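Local coordinates for protein peroxisomal acyl-CoA oxidase 1A (Solanum lycopersicum, PDB 2FON) that probably oxidises acyl-CoA esters to enoyl-CoA with FAD as cofactor, the first step of peroxisomal beta-oxidation, at residues N351-F365 and Q570-I582. Numbering follows the deposited sequence.
Sequences NRLFPLLASAYAFRF and QLEVLCGIYSLFI. With FAD (flavin-adenine dinucleotide), chain D.
Ala358 marks where helices 351-365 and 570-582 come closest: its CA lies 4.9 Å from the CA of Leu574, and its CB meets Ile577 CG2 at 3.6 Å. With only a methyl at this point, the axes of the two segments approach to 8.3 Å and cross at -114°. Tyr578 enters beside it as a knob into the hole formed by Ala358, Ser359, Ala362 and Phe363. With CG anti to the backbone N (chi1 172°), its ring reaches into the hole and takes Ala362 CB over the centre of one face, 4.2 Å from the ring centroid, while Ile582 CG1 of its own helix covers the opposite face. Ser359 OG lies in the plane at the ring's edge and donates to Pro355 O, which also accepts from Ser359 N on the other face of its carbonyl plane. This buried crossing joins the C-alpha1 helix 347-380 to helix 567-585 of the C-terminal part of the acyl-CoA oxidase fold. Farther along, Leu574 CD1 sits over a face of Tyr361, 3.7 Å from the ring centroid, a CH-pi contact; the phenol OH bonds to Leu622 O.

The end holding the partly exposed Asn351 and Phe581 is more open to solvent, though still closely packed. There Pro355 CG covers one Phe581 face, 28° off the ring normal, and Asn351 OD1, hydrogen-bonded to Tyr612 OH, approaches the ring edge at 3.7 Å from CE2. An alanine in place of Phe581 would probably uncover the Pro355 ring and open a gap beside Asn351. The neighbouring Arg352 guanidinium reaches the FAD ribose, NH2 bonding weakly to O2B.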
loop_
_atom_site.group_PDB
_atom_site.type_symbol
_atom_site.label_atom_id
_atom_site.label_comp_id
_atom_site.label_asym_id
_atom_site.label_seq_id
_atom_site.Cartn_x
_atom_site.Cartn_y
_atom_site.Cartn_z
ATOM N N ASN B 351 2.096 -18.581 1.395
ATOM C CA ASN B 351 0.721 -18.007 1.383
ATOM C C ASN B 351 0.564 -16.554 1.010
ATOM O O ASN B 351 -0.468 -16.169 0.561
ATOM C CB ASN B 351 -0.001 -18.203 2.722
ATOM C CG ASN B 351 -1.513 -17.972 2.616
ATOM O OD1 ASN B 351 -2.168 -18.363 1.638
ATOM N ND2 ASN B 351 -2.072 -17.372 3.651
ATOM N N ARG B 352 1.559 -15.725 1.227
ATOM C CA ARG B 352 1.433 -14.378 0.707
ATOM C C ARG B 352 2.049 -14.246 -0.676
ATOM O O ARG B 352 1.563 -13.459 -1.458
ATOM C CB ARG B 352 1.983 -13.344 1.676
ATOM C CG ARG B 352 2.047 -13.822 3.145
ATOM C CD ARG B 352 2.278 -12.711 4.061
ATOM N NE ARG B 352 3.605 -12.658 4.641
ATOM C CZ ARG B 352 4.380 -11.561 4.697
ATOM N NH1 ARG B 352 4.008 -10.391 4.170
ATOM N NH2 ARG B 352 5.552 -11.623 5.301
ATOM N N LEU B 353 3.054 -15.047 -1.025
ATOM C CA LEU B 353 3.778 -14.849 -2.306
ATOM C C LEU B 353 3.243 -15.605 -3.526
ATOM O O LEU B 353 2.951 -14.988 -4.563
ATOM C CB LEU B 353 5.254 -15.126 -2.140
ATOM C CG LEU B 353 6.096 -15.094 -3.397
ATOM C CD1 LEU B 353 6.496 -13.680 -3.677
ATOM C CD2 LEU B 353 7.341 -15.966 -3.249
ATOM N N PHE B 354 3.090 -16.932 -3.412
ATOM C CA PHE B 354 2.590 -17.745 -4.516
ATOM C C PHE B 354 1.203 -17.357 -5.068
ATOM O O PHE B 354 0.947 -17.564 -6.228
ATOM C CB PHE B 354 2.567 -19.171 -4.116
ATOM C CG PHE B 354 3.910 -19.746 -3.867
ATOM C CD1 PHE B 354 4.051 -21.130 -3.597
ATOM C CD2 PHE B 354 5.050 -18.947 -3.894
ATOM C CE1 PHE B 354 5.310 -21.671 -3.382
ATOM C CE2 PHE B 354 6.284 -19.502 -3.686
ATOM C CZ PHE B 354 6.415 -20.855 -3.413
ATOM N N PRO B 355 0.279 -16.840 -4.259
ATOM C CA PRO B 355 -0.907 -16.370 -4.972
ATOM C C PRO B 355 -0.604 -15.202 -5.918
ATOM O O PRO B 355 -1.352 -14.989 -6.891
ATOM C CB PRO B 355 -1.830 -15.851 -3.860
ATOM C CG PRO B 355 -1.349 -16.451 -2.662
ATOM C CD PRO B 355 0.137 -16.713 -2.805
ATOM N N LEU B 356 0.463 -14.445 -5.633
ATOM C CA LEU B 356 0.767 -13.259 -6.450
ATOM C C LEU B 356 1.411 -13.710 -7.744
ATOM O O LEU B 356 1.097 -13.196 -8.818
ATOM C CB LEU B 356 1.604 -12.222 -5.681
ATOM C CG LEU B 356 0.825 -11.636 -4.479
ATOM C CD1 LEU B 356 1.655 -10.631 -3.745
ATOM C CD2 LEU B 356 -0.544 -11.023 -4.864
ATOM N N LEU B 357 2.283 -14.711 -7.633
ATOM C CA LEU B 357 2.795 -15.423 -8.790
ATOM C C LEU B 357 1.650 -15.987 -9.645
ATOM O O LEU B 357 1.475 -15.611 -10.819
ATOM C CB LEU B 357 3.629 -16.529 -8.258
ATOM C CG LEU B 357 4.591 -17.335 -9.092
ATOM C CD1 LEU B 357 4.969 -16.679 -10.399
ATOM C CD2 LEU B 357 5.778 -17.503 -8.186
ATOM N N ALA B 358 0.843 -16.862 -9.046
ATOM C CA ALA B 358 -0.378 -17.348 -9.664
ATOM C C ALA B 358 -1.142 -16.236 -10.326
ATOM O O ALA B 358 -1.545 -16.400 -11.480
ATOM C CB ALA B 358 -1.243 -18.019 -8.665
ATOM N N SER B 359 -1.348 -15.107 -9.641
ATOM C CA SER B 359 -2.106 -13.998 -10.244
ATOM C C SER B 359 -1.448 -13.406 -11.523
ATOM O O SER B 359 -2.138 -12.989 -12.446
ATOM C CB SER B 359 -2.341 -12.878 -9.229
ATOM O OG SER B 359 -3.227 -13.262 -8.188
ATOM N N ALA B 360 -0.120 -13.372 -11.577
ATOM C CA ALA B 360 0.563 -12.807 -12.732
ATOM C C ALA B 360 0.312 -13.669 -13.950
ATOM O O ALA B 360 0.096 -13.144 -15.065
ATOM C CB ALA B 360 2.039 -12.705 -12.477
ATOM N N TYR B 361 0.352 -15.003 -13.766
ATOM C CA TYR B 361 -0.001 -15.887 -14.887
ATOM C C TYR B 361 -1.521 -15.775 -15.190
ATOM O O TYR B 361 -1.909 -15.648 -16.349
ATOM C CB TYR B 361 0.492 -17.297 -14.657
ATOM C CG TYR B 361 1.977 -17.532 -14.912
ATOM C CD1 TYR B 361 2.940 -17.174 -13.988
ATOM C CD2 TYR B 361 2.407 -18.147 -16.079
ATOM C CE1 TYR B 361 4.317 -17.381 -14.225
ATOM C CE2 TYR B 361 3.779 -18.392 -16.337
ATOM C CZ TYR B 361 4.724 -18.002 -15.393
ATOM O OH TYR B 361 6.066 -18.246 -15.654
ATOM N N ALA B 362 -2.380 -15.720 -14.167
ATOM C CA ALA B 362 -3.822 -15.587 -14.450
ATOM C C ALA B 362 -4.121 -14.329 -15.248
ATOM O O ALA B 362 -4.728 -14.426 -16.315
ATOM C CB ALA B 362 -4.690 -15.674 -13.188
ATOM N N PHE B 363 -3.690 -13.163 -14.748
ATOM C CA PHE B 363 -3.871 -11.876 -15.443
ATOM C C PHE B 363 -3.123 -11.886 -16.775
ATOM O O PHE B 363 -3.578 -11.311 -17.741
ATOM C CB PHE B 363 -3.402 -10.680 -14.585
ATOM C CG PHE B 363 -4.102 -10.557 -13.220
ATOM C CD1 PHE B 363 -3.634 -9.649 -12.276
ATOM C CD2 PHE B 363 -5.207 -11.323 -12.902
ATOM C CE1 PHE B 363 -4.265 -9.543 -11.011
ATOM C CE2 PHE B 363 -5.852 -11.223 -11.690
ATOM C CZ PHE B 363 -5.380 -10.347 -10.730
ATOM N N ARG B 364 -2.008 -12.592 -16.878
ATOM C CA ARG B 364 -1.441 -12.736 -18.233
ATOM C C ARG B 364 -2.400 -13.325 -19.253
ATOM O O ARG B 364 -2.415 -12.898 -20.406
ATOM C CB ARG B 364 -0.157 -13.540 -18.294
ATOM C CG ARG B 364 0.567 -13.225 -19.565
ATOM C CD ARG B 364 0.969 -11.822 -19.616
ATOM N NE ARG B 364 1.923 -11.579 -20.683
ATOM C CZ ARG B 364 2.892 -10.661 -20.639
ATOM N NH1 ARG B 364 3.061 -9.922 -19.553
ATOM N NH2 ARG B 364 3.734 -10.509 -21.666
ATOM N N PHE B 365 -3.202 -14.294 -18.809
ATOM C CA PHE B 365 -4.041 -15.071 -19.700
ATOM C C PHE B 365 -5.356 -14.412 -19.922
ATOM O O PHE B 365 -5.871 -14.409 -21.039
ATOM C CB PHE B 365 -4.181 -16.487 -19.177
ATOM C CG PHE B 365 -2.848 -17.238 -19.116
ATOM C CD1 PHE B 365 -2.609 -18.207 -18.119
ATOM C CD2 PHE B 365 -1.848 -16.962 -20.040
ATOM C CE1 PHE B 365 -1.431 -18.885 -18.068
ATOM C CE2 PHE B 365 -0.656 -17.648 -20.005
ATOM C CZ PHE B 365 -0.440 -18.627 -19.029
ATOM N N GLN B 570 2.829 -27.181 -14.835
ATOM C CA GLN B 570 3.099 -26.104 -13.896
ATOM C C GLN B 570 2.022 -25.059 -13.959
ATOM O O GLN B 570 1.740 -24.401 -12.958
ATOM C CB GLN B 570 4.447 -25.417 -14.180
ATOM C CG GLN B 570 5.679 -26.059 -13.556
ATOM C CD GLN B 570 5.476 -26.474 -12.108
ATOM O OE1 GLN B 570 5.396 -27.667 -11.800
ATOM N NE2 GLN B 570 5.385 -25.499 -11.217
ATOM N N LEU B 571 1.452 -24.865 -15.147
ATOM C CA LEU B 571 0.439 -23.824 -15.335
ATOM C C LEU B 571 -0.848 -24.238 -14.699
ATOM O O LEU B 571 -1.558 -23.381 -14.189
ATOM C CB LEU B 571 0.203 -23.462 -16.804
ATOM C CG LEU B 571 1.279 -22.587 -17.453
ATOM C CD1 LEU B 571 0.972 -22.348 -18.914
ATOM C CD2 LEU B 571 1.377 -21.306 -16.687
ATOM N N GLU B 572 -1.117 -25.545 -14.696
ATOM C CA GLU B 572 -2.209 -26.098 -13.896
ATOM C C GLU B 572 -2.042 -25.845 -12.408
ATOM O O GLU B 572 -2.968 -25.406 -11.734
ATOM C CB GLU B 572 -2.356 -27.571 -14.148
ATOM C CG GLU B 572 -3.387 -27.840 -15.190
ATOM C CD GLU B 572 -2.972 -28.950 -16.165
ATOM O OE1 GLU B 572 -2.743 -30.114 -15.706
ATOM O OE2 GLU B 572 -2.890 -28.659 -17.388
ATOM N N VAL B 573 -0.853 -26.118 -11.898
ATOM C CA VAL B 573 -0.560 -25.798 -10.532
ATOM C C VAL B 573 -0.926 -24.307 -10.271
ATOM O O VAL B 573 -1.559 -23.964 -9.236
ATOM C CB VAL B 573 0.924 -26.080 -10.225
ATOM C CG1 VAL B 573 1.347 -25.387 -8.968
ATOM C CG2 VAL B 573 1.188 -27.532 -10.104
ATOM N N LEU B 574 -0.553 -23.420 -11.210
ATOM C CA LEU B 574 -0.821 -21.996 -11.010
ATOM C C LEU B 574 -2.309 -21.705 -11.031
ATOM O O LEU B 574 -2.817 -20.885 -10.287
ATOM C CB LEU B 574 -0.036 -21.132 -11.991
ATOM C CG LEU B 574 1.446 -21.002 -11.598
ATOM C CD1 LEU B 574 2.275 -20.257 -12.641
ATOM C CD2 LEU B 574 1.587 -20.375 -10.237
ATOM N N CYS B 575 -3.023 -22.441 -11.852
ATOM C CA CYS B 575 -4.464 -22.279 -11.923
ATOM C C CYS B 575 -5.140 -22.544 -10.595
ATOM O O CYS B 575 -5.980 -21.755 -10.141
ATOM C CB CYS B 575 -5.076 -23.223 -12.944
ATOM S SG CYS B 575 -6.705 -22.621 -13.249
ATOM N N GLY B 576 -4.745 -23.666 -9.997
ATOM C CA GLY B 576 -5.354 -24.174 -8.797
ATOM C C GLY B 576 -5.125 -23.188 -7.705
ATOM O O GLY B 576 -6.043 -22.878 -6.935
ATOM N N ILE B 577 -3.909 -22.648 -7.683
ATOM C CA ILE B 577 -3.506 -21.797 -6.608
ATOM C C ILE B 577 -4.312 -20.556 -6.691
ATOM O O ILE B 577 -4.805 -20.043 -5.684
ATOM C CB ILE B 577 -2.030 -21.474 -6.668
ATOM C CG1 ILE B 577 -1.203 -22.656 -6.155
ATOM C CG2 ILE B 577 -1.708 -20.198 -5.837
ATOM C CD1 ILE B 577 0.279 -22.343 -6.091
ATOM N N TYR B 578 -4.472 -20.033 -7.885
ATOM C CA TYR B 578 -5.181 -18.749 -7.936
ATOM C C TYR B 578 -6.630 -18.939 -7.474
ATOM O O TYR B 578 -7.149 -18.172 -6.682
ATOM C CB TYR B 578 -5.091 -18.103 -9.294
ATOM C CG TYR B 578 -5.962 -16.897 -9.428
ATOM C CD1 TYR B 578 -5.478 -15.631 -9.097
ATOM C CD2 TYR B 578 -7.259 -17.002 -9.948
ATOM C CE1 TYR B 578 -6.261 -14.530 -9.242
ATOM C CE2 TYR B 578 -8.079 -15.868 -10.102
ATOM C CZ TYR B 578 -7.578 -14.644 -9.731
ATOM O OH TYR B 578 -8.364 -13.494 -9.837
ATOM N N SER B 579 -7.252 -20.012 -7.899
ATOM C CA SER B 579 -8.657 -20.112 -7.671
ATOM C C SER B 579 -8.930 -20.623 -6.278
ATOM O O SER B 579 -9.944 -20.276 -5.658
ATOM C CB SER B 579 -9.285 -20.994 -8.729
ATOM O OG SER B 579 -8.471 -22.116 -8.929
ATOM N N LEU B 580 -8.019 -21.419 -5.751
ATOM C CA LEU B 580 -8.213 -21.854 -4.378
ATOM C C LEU B 580 -7.758 -20.826 -3.383
ATOM O O LEU B 580 -8.256 -20.783 -2.266
ATOM C CB LEU B 580 -7.566 -23.207 -4.130
ATOM C CG LEU B 580 -8.202 -24.246 -5.066
ATOM C CD1 LEU B 580 -7.564 -25.564 -4.881
ATOM C CD2 LEU B 580 -9.732 -24.346 -4.896
ATOM N N PHE B 581 -6.844 -19.946 -3.768
ATOM C CA PHE B 581 -6.479 -18.869 -2.836
ATOM C C PHE B 581 -7.678 -17.998 -2.683
ATOM O O PHE B 581 -7.994 -17.566 -1.582
ATOM C CB PHE B 581 -5.328 -17.987 -3.318
ATOM C CG PHE B 581 -5.073 -16.814 -2.419
ATOM C CD1 PHE B 581 -5.593 -15.560 -2.718
ATOM C CD2 PHE B 581 -4.343 -16.969 -1.241
ATOM C CE1 PHE B 581 -5.362 -14.444 -1.845
ATOM C CE2 PHE B 581 -4.072 -15.868 -0.387
ATOM C CZ PHE B 581 -4.590 -14.608 -0.689
ATOM N N ILE B 582 -8.319 -17.734 -3.810
ATOM C CA ILE B 582 -9.420 -16.836 -3.844
ATOM C C ILE B 582 -10.558 -17.502 -3.042
ATOM O O ILE B 582 -11.218 -16.850 -2.189
ATOM C CB ILE B 582 -9.828 -16.524 -5.305
ATOM C CG1 ILE B 582 -8.731 -15.750 -6.063
ATOM C CG2 ILE B 582 -11.090 -15.712 -5.334
ATOM C CD1 ILE B 582 -8.329 -14.287 -5.462
HETATM P PA FAD D . 13.175 -10.913 7.892
HETATM O O1A FAD D . 12.963 -11.593 9.218
HETATM O O2A FAD D . 14.475 -11.255 7.158
HETATM O O5B FAD D . 11.889 -11.308 7.090
HETATM C C5B FAD D . 11.915 -11.280 5.683
HETATM C C4B FAD D . 10.665 -12.083 5.352
HETATM O O4B FAD D . 10.830 -13.390 5.873
HETATM C C3B FAD D . 9.396 -11.517 5.991
HETATM O O3B FAD D . 8.393 -11.755 5.076
HETATM C C2B FAD D . 9.120 -12.449 7.124
HETATM O O2B FAD D . 7.760 -12.540 7.399
HETATM C C1B FAD D . 9.688 -13.753 6.587
HETATM N N9A FAD D . 10.093 -14.555 7.734
HETATM C C8A FAD D . 11.245 -14.416 8.455
HETATM N N7A FAD D . 11.199 -15.349 9.438
HETATM C C5A FAD D . 10.059 -16.077 9.334
HETATM C C6A FAD D . 9.532 -17.151 10.056
HETATM N N6A FAD D . 10.202 -17.628 11.100
HETATM N N1A FAD D . 8.312 -17.692 9.703
HETATM C C2A FAD D . 7.606 -17.199 8.629
HETATM N N3A FAD D . 8.137 -16.155 7.912
HETATM C C4A FAD D . 9.338 -15.587 8.263
HETATM N N1 FAD D . 17.120 -2.209 13.869
HETATM C C2 FAD D . 17.877 -1.763 14.949
HETATM O O2 FAD D . 18.562 -2.540 15.662
HETATM N N3 FAD D . 17.799 -0.426 15.274
HETATM C C4 FAD D . 17.034 0.435 14.539
HETATM O O4 FAD D . 17.035 1.627 14.849
HETATM C C4X FAD D . 16.300 -0.023 13.456
HETATM N N5 FAD D . 15.551 0.858 12.678
HETATM C C5X FAD D . 14.874 0.460 11.568
HETATM C C6 FAD D . 14.197 1.417 10.872
HETATM C C7 FAD D . 13.474 1.057 9.753
HETATM C C7M FAD D . 12.732 2.161 9.028
HETATM C C8 FAD D . 13.444 -0.318 9.353
HETATM C C8M FAD D . 12.700 -0.790 8.140
HETATM C C9 FAD D . 14.149 -1.264 10.076
HETATM C C9A FAD D . 14.903 -0.879 11.200
HETATM N N10 FAD D . 15.661 -1.798 11.990
HETATM C C10 FAD D . 16.348 -1.354 13.115
HETATM C "C1'" FAD D . 15.700 -3.283 11.710
HETATM C "C2'" FAD D . 14.262 -3.674 12.035
HETATM O "O2'" FAD D . 13.948 -3.425 13.352
HETATM C "C3'" FAD D . 13.852 -5.108 11.951
HETATM O "O3'" FAD D . 14.445 -5.872 12.976
HETATM C "C4'" FAD D . 14.079 -5.747 10.616
HETATM O "O4'" FAD D . 13.603 -4.883 9.593
HETATM C "C5'" FAD D . 13.325 -7.080 10.705
HETATM O "O5'" FAD D . 12.962 -7.432 9.403
HETATM P P FAD D . 13.955 -8.250 8.473
HETATM O O1P FAD D . 14.600 -7.257 7.528
HETATM O O2P FAD D . 14.877 -9.024 9.428
HETATM O O3P FAD D . 12.927 -9.319 7.829
#